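Local coordinates for adhesion G-protein coupled receptor G6 (Danio rerio, PDB 6V55) that probably acts as a cell-surface adhesion receptor that couples extracellular contacts to G-protein signalling, with a role in myelination, at residues 348-353 and 400-405; 359-364 and 434-439; 371-376 and 424-429. One frame throughout, in Å; residues are numbered along the deposited sequence.

Interaction 1: 348-353 and 400-405; sequences TLVVTD and RQIYLA. Unlike the reference sequence in segment 400-405: Ile402 (reference Thr).
Strands 348-353 and 400-405 run antiparallel, their axes 4.7 Å apart at an angle of 152°, and two hydrogen-bonded pairs, Leu349 with Tyr403 and Val351 with Gln401, each exchange two N-H...O bonds. The straightest, from Val351 N to Gln401 O at 2.9 Å, has an angle of 178° at the hydrogen and arrives nearly along the C=O axis; the other three lie in the carbonyl planes.

Leu349, Val351, Gln401 and Tyr403 share the face that helix 361-374 covers. Val351 places CG2 between its backbone N and carbonyl carbon, where this methyl meets both Gln401 CB (3.8 Å) and the Tyr403 ring at CE2 (3.9 Å). Leu349 CD1 reaches diagonally to Ala405 CB, 4.0 Å away, and Ala405 is small enough to admit it. Gln401 runs out fully extended beyond CG, so that OE1 accepts a hydrogen bond from the Tyr403 hydroxyl: OH to OE1 is 2.7 Å, nearly along the amide C=O axis. Thr399 takes up the Gln401 NE2 end, so both ends of this buried amide are held and its rotation is fixed. Asp353, at the strand end, directs its carboxylate to Arg359.

The opposite face carries Val350 beside Ile402, which replaces the threonine of the reference sequence; they point the same way, Val350 CG2 4.1 Å from Ile402 CG1. Beta-branched valine suits an extended strand. Arg400, bent at its third torsion, lays its CD methylene 3.9 Å from Val350 CG1 and sends its guanidinium to Asp439, which also receives Thr352 OG1.

The chemistry thus separates by face: on the helix side the Gln401-Tyr403 bond, with Thr399 at the amide's other end, settles buried polar groups among aliphatic ones, whereas on the other side aliphatic stems support a charged and hydroxylated end that is partly exposed.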
ATOM      1  N   THR A 348       5.459 -30.848  16.612  1.00 21.37           N
ATOM      2  CA  THR A 348       4.777 -31.900  17.359  1.00 22.01           C
ATOM      3  C   THR A 348       5.430 -33.223  16.994  1.00 25.75           C
ATOM      4  O   THR A 348       5.353 -33.664  15.839  1.00 26.34           O
ATOM      5  CB  THR A 348       3.281 -31.924  17.063  1.00 22.64           C
ATOM      6  OG1 THR A 348       2.691 -30.744  17.621  1.00 26.00           O
ATOM      7  CG2 THR A 348       2.610 -33.156  17.683  1.00 22.22           C
ATOM      8  N   LEU A 349       6.072 -33.843  17.978  1.00 25.52           N
ATOM      9  CA  LEU A 349       6.813 -35.076  17.798  1.00 23.96           C
ATOM     10  C   LEU A 349       6.034 -36.214  18.429  1.00 24.15           C
ATOM     11  O   LEU A 349       5.610 -36.106  19.578  1.00 25.44           O
ATOM     12  CB  LEU A 349       8.198 -34.967  18.432  1.00 23.67           C
ATOM     13  CG  LEU A 349       9.098 -33.874  17.866  1.00 22.41           C
ATOM     14  CD1 LEU A 349      10.025 -33.313  18.938  1.00 22.23           C
ATOM     15  CD2 LEU A 349       9.888 -34.431  16.734  1.00 22.63           C
ATOM     16  N   VAL A 350       5.848 -37.295  17.674  1.00 28.48           N
ATOM     17  CA  VAL A 350       5.248 -38.531  18.168  1.00 28.21           C
ATOM     18  C   VAL A 350       6.350 -39.583  18.174  1.00 25.87           C
ATOM     19  O   VAL A 350       6.868 -39.954  17.118  1.00 24.78           O
ATOM     20  CB  VAL A 350       4.064 -38.971  17.302  1.00 24.45           C
ATOM     21  CG1 VAL A 350       3.596 -40.336  17.735  1.00 25.00           C
ATOM     22  CG2 VAL A 350       2.951 -37.948  17.403  1.00 24.06           C
ATOM     23  N   VAL A 351       6.750 -40.032  19.361  1.00 24.70           N
ATOM     24  CA  VAL A 351       7.866 -40.958  19.499  1.00 25.04           C
ATOM     25  C   VAL A 351       7.373 -42.238  20.173  1.00 25.54           C
ATOM     26  O   VAL A 351       6.342 -42.248  20.849  1.00 26.30           O
ATOM     27  CB  VAL A 351       9.052 -40.331  20.279  1.00 25.05           C
ATOM     28  CG1 VAL A 351       9.492 -39.013  19.650  1.00 24.26           C
ATOM     29  CG2 VAL A 351       8.706 -40.111  21.726  1.00 24.95           C
ATOM     30  N   THR A 352       8.100 -43.341  19.958  1.00 25.99           N
ATOM     31  CA  THR A 352       7.824 -44.602  20.654  1.00 30.85           C
ATOM     32  C   THR A 352       9.033 -45.005  21.492  1.00 26.87           C
ATOM     33  O   THR A 352      10.111 -45.253  20.952  1.00 26.70           O
ATOM     34  CB  THR A 352       7.449 -45.735  19.692  1.00 27.05           C
ATOM     35  OG1 THR A 352       6.165 -45.468  19.142  1.00 27.01           O
ATOM     36  CG2 THR A 352       7.351 -47.038  20.416  1.00 27.57           C
ATOM     37  N   ASP A 353       8.846 -45.067  22.803  1.00 26.56           N
ATOM     38  CA  ASP A 353       9.886 -45.442  23.744  1.00 26.66           C
ATOM     39  C   ASP A 353       9.660 -46.893  24.119  1.00 30.82           C
ATOM     40  O   ASP A 353       8.598 -47.230  24.648  1.00 31.48           O
ATOM     41  CB  ASP A 353       9.821 -44.557  24.992  1.00 27.77           C
ATOM     42  CG  ASP A 353      11.133 -44.526  25.774  1.00 33.38           C
ATOM     43  OD1 ASP A 353      11.378 -43.525  26.477  1.00 36.89           O
ATOM     44  OD2 ASP A 353      11.924 -45.490  25.704  1.00 38.18           O
ATOM     45  N   ARG A 400       3.923 -44.732  23.656  1.00 25.51           N
ATOM     46  CA  ARG A 400       3.884 -43.686  22.650  1.00 23.27           C
ATOM     47  C   ARG A 400       3.794 -42.361  23.380  1.00 24.19           C
ATOM     48  O   ARG A 400       2.881 -42.158  24.185  1.00 28.95           O
ATOM     49  CB  ARG A 400       2.684 -43.850  21.730  1.00 23.21           C
ATOM     50  CG  ARG A 400       2.639 -42.769  20.663  1.00 38.98           C
ATOM     51  CD  ARG A 400       1.391 -42.863  19.767  1.00 43.44           C
ATOM     52  NE  ARG A 400       0.911 -44.232  19.557  1.00 49.61           N
ATOM     53  CZ  ARG A 400       1.440 -45.105  18.692  1.00 56.06           C
ATOM     54  NH1 ARG A 400       2.495 -44.773  17.952  1.00 57.12           N
ATOM     55  NH2 ARG A 400       0.923 -46.327  18.580  1.00 57.23           N
ATOM     56  N   GLN A 401       4.732 -41.464  23.102  1.00 24.62           N
ATOM     57  CA  GLN A 401       4.854 -40.200  23.815  1.00 22.79           C
ATOM     58  C   GLN A 401       4.726 -39.070  22.805  1.00 23.68           C
ATOM     59  O   GLN A 401       5.289 -39.159  21.713  1.00 27.52           O
ATOM     60  CB  GLN A 401       6.195 -40.125  24.561  1.00 22.90           C
ATOM     61  CG  GLN A 401       6.414 -41.241  25.597  1.00 23.23           C
ATOM     62  CD  GLN A 401       7.750 -41.122  26.315  1.00 28.40           C
ATOM     63  OE1 GLN A 401       8.393 -40.076  26.269  1.00 32.94           O
ATOM     64  NE2 GLN A 401       8.175 -42.195  26.978  1.00 32.73           N
ATOM     65  N   ILE A 402       3.969 -38.026  23.145  1.00 23.03           N
ATOM     66  CA  ILE A 402       3.774 -36.887  22.259  1.00 22.05           C
ATOM     67  C   ILE A 402       4.401 -35.675  22.927  1.00 23.76           C
ATOM     68  O   ILE A 402       4.051 -35.333  24.064  1.00 21.98           O
ATOM     69  CB  ILE A 402       2.295 -36.648  21.921  1.00 21.96           C
ATOM     70  CG1 ILE A 402       1.706 -37.900  21.280  1.00 22.12           C
ATOM     71  CG2 ILE A 402       2.168 -35.500  20.951  1.00 21.69           C
ATOM     72  CD1 ILE A 402       0.302 -37.761  20.738  1.00 22.07           C
ATOM     73  N   TYR A 403       5.327 -35.028  22.208  1.00 23.38           N
ATOM     74  CA  TYR A 403       6.117 -33.902  22.683  1.00 21.72           C
ATOM     75  C   TYR A 403       5.795 -32.659  21.871  1.00 21.45           C
ATOM     76  O   TYR A 403       5.519 -32.738  20.669  1.00 21.36           O
ATOM     77  CB  TYR A 403       7.620 -34.192  22.567  1.00 21.86           C
ATOM     78  CG  TYR A 403       8.139 -35.129  23.626  1.00 22.13           C
ATOM     79  CD1 TYR A 403       8.727 -34.634  24.784  1.00 22.23           C
ATOM     80  CD2 TYR A 403       8.019 -36.502  23.478  1.00 22.32           C
ATOM     81  CE1 TYR A 403       9.195 -35.481  25.771  1.00 22.51           C
ATOM     82  CE2 TYR A 403       8.490 -37.362  24.449  1.00 23.79           C
ATOM     83  CZ  TYR A 403       9.074 -36.845  25.595  1.00 25.00           C
ATOM     84  OH  TYR A 403       9.531 -37.695  26.577  1.00 30.07           O
ATOM     85  N   LEU A 404       5.855 -31.508  22.532  1.00 21.33           N
ATOM     86  CA  LEU A 404       5.725 -30.212  21.883  1.00 26.15           C
ATOM     87  C   LEU A 404       7.054 -29.476  22.004  1.00 28.97           C
ATOM     88  O   LEU A 404       7.547 -29.292  23.120  1.00 31.08           O
ATOM     89  CB  LEU A 404       4.607 -29.411  22.535  1.00 20.96           C
ATOM     90  CG  LEU A 404       4.278 -28.056  21.941  1.00 24.08           C
ATOM     91  CD1 LEU A 404       3.743 -28.209  20.533  1.00 20.61           C
ATOM     92  CD2 LEU A 404       3.249 -27.408  22.845  1.00 21.65           C
ATOM     93  N   ALA A 405       7.623 -29.034  20.870  1.00 26.21           N
ATOM     94  CA  ALA A 405       8.983 -28.506  20.859  1.00 21.12           C
ATOM     95  C   ALA A 405       9.079 -27.203  20.081  1.00 26.44           C
ATOM     96  O   ALA A 405       8.466 -27.046  19.019  1.00 29.24           O
ATOM     97  CB  ALA A 405       9.965 -29.500  20.252  1.00 21.35           C
TER

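Interaction 2: 359-364 and 434-439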
ATOM      1  N   ARG A 359      15.074 -44.450  31.177  1.00 56.19           N
ATOM      2  CA  ARG A 359      15.583 -43.119  30.889  1.00 55.38           C
ATOM      3  C   ARG A 359      14.485 -42.067  30.957  1.00 57.05           C
ATOM      4  O   ARG A 359      13.300 -42.360  31.154  1.00 56.95           O
ATOM      5  CB  ARG A 359      16.217 -43.099  29.500  1.00 54.13           C
ATOM      6  CG  ARG A 359      15.188 -43.230  28.390  1.00 52.36           C
ATOM      7  CD  ARG A 359      15.825 -43.801  27.155  1.00 51.73           C
ATOM      8  NE  ARG A 359      14.832 -44.264  26.201  1.00 53.86           N
ATOM      9  CZ  ARG A 359      15.132 -44.940  25.096  1.00 59.40           C
ATOM     10  NH1 ARG A 359      16.398 -45.238  24.811  1.00 60.02           N
ATOM     11  NH2 ARG A 359      14.170 -45.329  24.266  1.00 61.40           N
ATOM     12  N   ASP A 360      14.920 -40.817  30.793  1.00 57.49           N
ATOM     13  CA  ASP A 360      14.049 -39.686  30.500  1.00 56.74           C
ATOM     14  C   ASP A 360      14.284 -39.333  29.039  1.00 50.26           C
ATOM     15  O   ASP A 360      15.366 -38.858  28.675  1.00 49.14           O
ATOM     16  CB  ASP A 360      14.346 -38.500  31.415  1.00 59.99           C
ATOM     17  CG  ASP A 360      13.732 -37.201  30.908  1.00 61.25           C
ATOM     18  OD1 ASP A 360      12.503 -36.991  31.085  1.00 61.53           O
ATOM     19  OD2 ASP A 360      14.486 -36.395  30.315  1.00 60.44           O
ATOM     20  N   ALA A 361      13.268 -39.564  28.205  1.00 44.62           N
ATOM     21  CA  ALA A 361      13.433 -39.448  26.764  1.00 37.86           C
ATOM     22  C   ALA A 361      13.533 -38.006  26.279  1.00 42.68           C
ATOM     23  O   ALA A 361      13.955 -37.797  25.136  1.00 46.85           O
ATOM     24  CB  ALA A 361      12.277 -40.161  26.057  1.00 33.43           C
ATOM     25  N   THR A 362      13.178 -37.020  27.115  1.00 41.42           N
ATOM     26  CA  THR A 362      13.228 -35.617  26.700  1.00 41.68           C
ATOM     27  C   THR A 362      14.664 -35.140  26.476  1.00 47.52           C
ATOM     28  O   THR A 362      14.925 -34.376  25.538  1.00 53.05           O
ATOM     29  CB  THR A 362      12.530 -34.733  27.736  1.00 37.85           C
ATOM     30  OG1 THR A 362      11.322 -35.359  28.196  1.00 37.25           O
ATOM     31  CG2 THR A 362      12.167 -33.432  27.128  1.00 34.92           C
ATOM     32  N   ALA A 363      15.610 -35.618  27.299  1.00 45.33           N
ATOM     33  CA  ALA A 363      17.021 -35.280  27.105  1.00 37.74           C
ATOM     34  C   ALA A 363      17.563 -35.902  25.830  1.00 33.62           C
ATOM     35  O   ALA A 363      18.283 -35.237  25.072  1.00 33.85           O
ATOM     36  CB  ALA A 363      17.849 -35.736  28.308  1.00 35.70           C
ATOM     37  N   ILE A 364      17.176 -37.154  25.561  1.00 35.39           N
ATOM     38  CA  ILE A 364      17.650 -37.892  24.388  1.00 35.28           C
ATOM     39  C   ILE A 364      17.065 -37.294  23.117  1.00 36.80           C
ATOM     40  O   ILE A 364      17.776 -37.131  22.116  1.00 42.77           O
ATOM     41  CB  ILE A 364      17.303 -39.394  24.525  1.00 36.94           C
ATOM     42  CG1 ILE A 364      17.985 -40.046  25.743  1.00 40.75           C
ATOM     43  CG2 ILE A 364      17.709 -40.183  23.295  1.00 34.14           C
ATOM     44  CD1 ILE A 364      19.461 -39.667  25.953  1.00 43.99           C
ATOM     45  N   ASN A 434      18.386 -45.810  21.352  1.00 51.36           N
ATOM     46  CA  ASN A 434      18.013 -47.217  21.296  1.00 54.93           C
ATOM     47  C   ASN A 434      16.608 -47.365  21.868  1.00 49.40           C
ATOM     48  O   ASN A 434      16.315 -46.842  22.949  1.00 45.74           O
ATOM     49  CB  ASN A 434      19.010 -48.072  22.073  1.00 62.67           C
ATOM     50  CG  ASN A 434      18.811 -49.558  21.831  1.00 69.64           C
ATOM     51  OD1 ASN A 434      19.055 -50.387  22.717  1.00 72.58           O
ATOM     52  ND2 ASN A 434      18.380 -49.907  20.614  1.00 70.33           N
ATOM     53  N   GLY A 435      15.717 -48.009  21.112  1.00 45.54           N
ATOM     54  CA  GLY A 435      14.342 -48.169  21.550  1.00 40.67           C
ATOM     55  C   GLY A 435      13.499 -46.920  21.474  1.00 38.87           C
ATOM     56  O   GLY A 435      12.384 -46.911  21.991  1.00 42.32           O
ATOM     57  N   LEU A 436      14.007 -45.865  20.847  1.00 36.88           N
ATOM     58  CA  LEU A 436      13.339 -44.581  20.697  1.00 28.60           C
ATOM     59  C   LEU A 436      13.221 -44.310  19.205  1.00 24.14           C
ATOM     60  O   LEU A 436      14.210 -44.395  18.480  1.00 25.49           O
ATOM     61  CB  LEU A 436      14.138 -43.478  21.396  1.00 26.36           C
ATOM     62  CG  LEU A 436      13.437 -42.286  22.041  1.00 24.56           C
ATOM     63  CD1 LEU A 436      12.037 -42.631  22.559  1.00 25.07           C
ATOM     64  CD2 LEU A 436      14.317 -41.758  23.175  1.00 25.79           C
ATOM     65  N   THR A 437      12.019 -44.009  18.737  1.00 25.38           N
ATOM     66  CA  THR A 437      11.735 -44.036  17.309  1.00 25.82           C
ATOM     67  C   THR A 437      10.729 -42.956  16.976  1.00 32.08           C
ATOM     68  O   THR A 437       9.663 -42.916  17.589  1.00 37.83           O
ATOM     69  CB  THR A 437      11.148 -45.385  16.906  1.00 24.20           C
ATOM     70  OG1 THR A 437      12.061 -46.411  17.262  1.00 26.89           O
ATOM     71  CG2 THR A 437      10.876 -45.451  15.424  1.00 24.28           C
ATOM     72  N   LEU A 438      11.039 -42.113  15.994  1.00 31.69           N
ATOM     73  CA  LEU A 438      10.083 -41.107  15.542  1.00 34.97           C
ATOM     74  C   LEU A 438       8.994 -41.766  14.688  1.00 37.37           C
ATOM     75  O   LEU A 438       9.299 -42.415  13.680  1.00 40.43           O
ATOM     76  CB  LEU A 438      10.819 -40.021  14.756  1.00 31.53           C
ATOM     77  CG  LEU A 438      10.040 -38.865  14.140  1.00 25.18           C
ATOM     78  CD1 LEU A 438       9.770 -37.836  15.193  1.00 26.14           C
ATOM     79  CD2 LEU A 438      10.843 -38.264  13.026  1.00 22.74           C
ATOM     80  N   ASP A 439       7.730 -41.607  15.094  1.00 33.42           N
ATOM     81  CA  ASP A 439       6.578 -42.136  14.358  1.00 35.76           C
ATOM     82  C   ASP A 439       5.990 -41.124  13.394  1.00 35.43           C
ATOM     83  O   ASP A 439       5.425 -41.499  12.355  1.00 37.39           O
ATOM     84  CB  ASP A 439       5.463 -42.558  15.318  1.00 41.34           C
ATOM     85  CG  ASP A 439       5.870 -43.694  16.207  1.00 47.32           C
ATOM     86  OD1 ASP A 439       6.631 -44.571  15.727  1.00 51.15           O
ATOM     87  OD2 ASP A 439       5.434 -43.704  17.381  1.00 47.63           O
TER
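Arg359 makes the strongest polar contact by pointing its guanidinium at the backbone carbonyl of Asn434. Arg359 NH1 lies only 2.5 Å from Asn434 O, a very short hydrogen bond that falls in the carbonyl plane and 11° out of the guanidinium plane; Arg359 NH2 adds a weak second bond to Asn434 O at 2.9 Å. One oxygen is therefore gripped in a fork, which would help fix the rotation of the guanidinium. Asp353, at the end of a neighbouring strand, forms a salt bridge with NH2. An arginine suits the place because its long chain, extended from CG to NE, spans the gap while its planar head offers several N-H groups.

Leu436 CD2 lies 3.6 Å above one face of this guanidinium, offset toward the rim, and Leu436 CB approaches Arg359 NH2 to 3.4 Å. Leu436 CD2 also packs 3.9 Å from Ala361 CB and 3.7 Å from Ile364 CG2, so a single leucine branch sits among the arginine head and the first turn of the helix. Ala361 has just a methyl to offer, which lets the helix start come close. Gly435 makes the turn into the strand with phi 74°, a positive value that glycine adopts without side-chain strain.

Asp360 stands at the N-cap of the helix, where its OD2 accepts a weak hydrogen bond from Ala363 N. A capped helix start that follows strand 342-353 in the chain and packs on the same sheet fits the alpha/beta sandwich of a SEA domain.

Interaction 3: 371-376 and 424-429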
ATOM      1  N   GLN A 371      21.529 -32.405  17.439  1.00 47.09           N
ATOM      2  CA  GLN A 371      22.507 -33.081  16.595  1.00 45.73           C
ATOM      3  C   GLN A 371      22.070 -33.206  15.141  1.00 45.86           C
ATOM      4  O   GLN A 371      22.934 -33.198  14.260  1.00 52.30           O
ATOM      5  CB  GLN A 371      22.810 -34.493  17.104  1.00 52.04           C
ATOM      6  CG  GLN A 371      24.130 -34.667  17.863  1.00 57.69           C
ATOM      7  CD  GLN A 371      25.374 -34.404  17.016  1.00 57.84           C
ATOM      8  OE1 GLN A 371      25.376 -34.567  15.787  1.00 56.99           O
ATOM      9  NE2 GLN A 371      26.444 -33.978  17.682  1.00 57.07           N
ATOM     10  N   THR A 372      20.768 -33.351  14.855  1.00 40.50           N
ATOM     11  CA  THR A 372      20.357 -33.630  13.472  1.00 38.70           C
ATOM     12  C   THR A 372      20.478 -32.397  12.584  1.00 40.30           C
ATOM     13  O   THR A 372      20.939 -32.497  11.439  1.00 42.32           O
ATOM     14  CB  THR A 372      18.924 -34.180  13.417  1.00 34.80           C
ATOM     15  OG1 THR A 372      18.801 -35.296  14.311  1.00 30.41           O
ATOM     16  CG2 THR A 372      18.532 -34.627  11.971  1.00 23.07           C
ATOM     17  N   PHE A 373      20.106 -31.222  13.103  1.00 39.47           N
ATOM     18  CA  PHE A 373      20.238 -30.004  12.307  1.00 38.03           C
ATOM     19  C   PHE A 373      21.703 -29.611  12.104  1.00 39.83           C
ATOM     20  O   PHE A 373      22.054 -29.090  11.039  1.00 39.80           O
ATOM     21  CB  PHE A 373      19.425 -28.882  12.955  1.00 34.32           C
ATOM     22  CG  PHE A 373      17.962 -29.210  13.082  1.00 30.60           C
ATOM     23  CD1 PHE A 373      17.244 -29.623  11.979  1.00 25.86           C
ATOM     24  CD2 PHE A 373      17.309 -29.099  14.301  1.00 29.89           C
ATOM     25  CE1 PHE A 373      15.904 -29.947  12.069  1.00 26.26           C
ATOM     26  CE2 PHE A 373      15.967 -29.459  14.422  1.00 29.04           C
ATOM     27  CZ  PHE A 373      15.263 -29.869  13.301  1.00 29.28           C
ATOM     28  N   GLN A 374      22.585 -29.929  13.059  1.00 42.64           N
ATOM     29  CA  GLN A 374      23.998 -29.643  12.846  1.00 46.57           C
ATOM     30  C   GLN A 374      24.693 -30.671  11.947  1.00 44.97           C
ATOM     31  O   GLN A 374      25.768 -30.366  11.422  1.00 48.71           O
ATOM     32  CB  GLN A 374      24.722 -29.512  14.185  1.00 49.35           C
ATOM     33  CG  GLN A 374      25.143 -30.804  14.771  1.00 61.54           C
ATOM     34  CD  GLN A 374      26.369 -30.677  15.625  1.00 72.66           C
ATOM     35  OE1 GLN A 374      26.324 -30.928  16.833  1.00 77.76           O
ATOM     36  NE2 GLN A 374      27.481 -30.290  15.010  1.00 74.59           N
ATOM     37  N   ASN A 375      24.092 -31.849  11.704  1.00 39.72           N
ATOM     38  CA  ASN A 375      24.581 -32.738  10.648  1.00 33.23           C
ATOM     39  C   ASN A 375      24.251 -32.238   9.239  1.00 33.31           C
ATOM     40  O   ASN A 375      24.794 -32.776   8.271  1.00 38.00           O
ATOM     41  CB  ASN A 375      24.007 -34.155  10.779  1.00 31.10           C
ATOM     42  CG  ASN A 375      24.425 -34.859  12.063  1.00 33.62           C
ATOM     43  OD1 ASN A 375      25.252 -34.361  12.835  1.00 37.71           O
ATOM     44  ND2 ASN A 375      23.801 -36.001  12.329  1.00 30.07           N
ATOM     45  N   TRP A 376      23.368 -31.252   9.084  1.00 31.81           N
ATOM     46  CA  TRP A 376      23.155 -30.622   7.781  1.00 40.57           C
ATOM     47  C   TRP A 376      23.636 -29.174   7.742  1.00 44.53           C
ATOM     48  O   TRP A 376      23.226 -28.423   6.841  1.00 39.35           O
ATOM     49  CB  TRP A 376      21.683 -30.686   7.372  1.00 45.56           C
ATOM     50  CG  TRP A 376      21.148 -32.064   7.162  1.00 50.71           C
ATOM     51  CD1 TRP A 376      20.494 -32.846   8.071  1.00 53.22           C
ATOM     52  CD2 TRP A 376      21.222 -32.828   5.958  1.00 51.94           C
ATOM     53  NE1 TRP A 376      20.149 -34.046   7.503  1.00 55.09           N
ATOM     54  CE2 TRP A 376      20.587 -34.061   6.205  1.00 54.89           C
ATOM     55  CE3 TRP A 376      21.767 -32.590   4.693  1.00 50.62           C
ATOM     56  CZ2 TRP A 376      20.487 -35.055   5.234  1.00 56.65           C
ATOM     57  CZ3 TRP A 376      21.667 -33.575   3.729  1.00 51.31           C
ATOM     58  CH2 TRP A 376      21.030 -34.793   4.005  1.00 54.76           C
ATOM     59  N   SER A 424      11.525 -33.113   6.804  1.00 43.93           N
ATOM     60  CA  SER A 424      12.224 -34.177   6.094  1.00 41.27           C
ATOM     61  C   SER A 424      13.632 -34.447   6.621  1.00 34.42           C
ATOM     62  O   SER A 424      14.125 -35.567   6.445  1.00 37.25           O
ATOM     63  CB  SER A 424      12.275 -33.875   4.593  1.00 46.64           C
ATOM     64  OG  SER A 424      13.064 -32.731   4.334  1.00 52.41           O
ATOM     65  N   MET A 425      14.310 -33.471   7.245  1.00 31.24           N
ATOM     66  CA  MET A 425      15.560 -33.826   7.925  1.00 36.38           C
ATOM     67  C   MET A 425      15.313 -34.615   9.200  1.00 42.32           C
ATOM     68  O   MET A 425      16.172 -35.409   9.608  1.00 47.03           O
ATOM     69  CB  MET A 425      16.393 -32.606   8.264  1.00 40.89           C
ATOM     70  CG  MET A 425      16.819 -31.842   7.066  1.00 52.80           C
ATOM     71  SD  MET A 425      16.931 -30.108   7.513  1.00 60.98           S
ATOM     72  CE  MET A 425      18.282 -30.160   8.639  1.00 61.58           C
ATOM     73  N   LEU A 426      14.154 -34.419   9.837  1.00 35.85           N
ATOM     74  CA  LEU A 426      13.816 -35.235  10.990  1.00 27.55           C
ATOM     75  C   LEU A 426      13.264 -36.598  10.583  1.00 26.85           C
ATOM     76  O   LEU A 426      13.630 -37.604  11.202  1.00 27.40           O
ATOM     77  CB  LEU A 426      12.830 -34.497  11.884  1.00 30.18           C
ATOM     78  CG  LEU A 426      13.390 -33.264  12.591  1.00 28.68           C
ATOM     79  CD1 LEU A 426      12.318 -32.672  13.446  1.00 24.99           C
ATOM     80  CD2 LEU A 426      14.616 -33.597  13.429  1.00 30.52           C
ATOM     81  N   ARG A 427      12.411 -36.661   9.543  1.00 23.09           N
ATOM     82  CA  ARG A 427      11.827 -37.932   9.091  1.00 25.81           C
ATOM     83  C   ARG A 427      12.868 -38.894   8.530  1.00 35.42           C
ATOM     84  O   ARG A 427      12.665 -40.118   8.584  1.00 40.09           O
ATOM     85  CB  ARG A 427      10.765 -37.696   8.023  1.00 23.11           C
ATOM     86  CG  ARG A 427       9.406 -37.336   8.560  1.00 26.00           C
ATOM     87  CD  ARG A 427       8.462 -36.840   7.471  1.00 28.41           C
ATOM     88  NE  ARG A 427       7.520 -35.864   8.003  1.00 35.11           N
ATOM     89  CZ  ARG A 427       6.757 -35.076   7.246  1.00 41.52           C
ATOM     90  NH1 ARG A 427       6.836 -35.172   5.921  1.00 44.97           N
ATOM     91  NH2 ARG A 427       5.916 -34.197   7.801  1.00 39.20           N
ATOM     92  N   SER A 428      13.982 -38.371   7.997  1.00 38.56           N
ATOM     93  CA  SER A 428      15.076 -39.195   7.491  1.00 35.47           C
ATOM     94  C   SER A 428      16.086 -39.571   8.575  1.00 36.20           C
ATOM     95  O   SER A 428      17.153 -40.103   8.257  1.00 41.94           O
ATOM     96  CB  SER A 428      15.789 -38.487   6.340  1.00 33.85           C
ATOM     97  OG  SER A 428      16.562 -37.396   6.805  1.00 34.33           O
ATOM     98  N   ALA A 429      15.781 -39.319   9.844  1.00 33.19           N
ATOM     99  CA  ALA A 429      16.539 -39.896  10.956  1.00 28.47           C
ATOM    100  C   ALA A 429      15.595 -40.294  12.086  1.00 31.38           C
ATOM    101  O   ALA A 429      15.535 -39.627  13.127  1.00 33.70           O
ATOM    102  CB  ALA A 429      17.607 -38.911  11.453  1.00 24.32           C
TER
HETATM  103  O   HOH W   1      18.666 -36.410   8.747  1.00 20.58           O
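Met425 lies over one face of the Trp376 indole, with CG 3.9 Å above the ring plane and offset toward the rim, a CH-pi contact with the five-membered ring. Its sulfur approaches that ring obliquely in a Met-aromatic contact, SD being 4.9 Å from the centroid. At the edge of the indole, in its plane, a water accepts from Trp376 NE1 at 3.1 Å; it donates to Met425 O and also bonds to Ser428 OG, tying the indole to the end of the other helix.

The Phe373 ring receives Met425 at its edge, where CE is 3.5 Å from CD1, while Leu426 CD2 comes obliquely to the far end of the ring, 3.8 Å from Phe373 CZ. Bends at the second and third torsions of Met425 (149° and 67°) bring its terminal methyl between the two aromatics, since CE is also 3.5 Å from Trp376 CD1. A flexible, unbranched methionine can bend to touch both rings. An alanine at Phe373 would remove the ring and would probably leave Met425 CE and Leu426 CD2 poorly packed, loosening the join between the helices.

Closer to the backbone, Thr372 turns CG2 toward Met425 O, 3.4 Å away, and its hydroxyl is satisfied within its own helix by Trp368 O. The small Ala429 allows the chain after helix 419-427 to pass near this methyl.

The contact joins the C-terminal ends of helices 361-374 and 419-427. Leu426 extends it along the first helix to Trp368 and Leu369, and Arg427 reaches Val441 O on strand 436-445, so the helix pair remains connected to the sheet.

In the fold
Strand 342-353 enters first and leads directly into helix 361-374; interaction 1 then closes a loop of 46 residues when strand 399-410 returns beside it. Interaction 3 closes another from the end of that helix to helix 419-427, and interaction 2 closes the longest, from the helix start to strand 436-445. Interaction 3 is nested inside interaction 2, whereas interaction 1 crosses both. Strand 342-353 lies between strands 399-410 and 436-445, so interactions 1 and 2 share one sheet, and Thr352 meets Asp439 across it. Leu438 packing on Leu426 links interactions 2 and 3. Together they unite sheet and helices of the SEA domain.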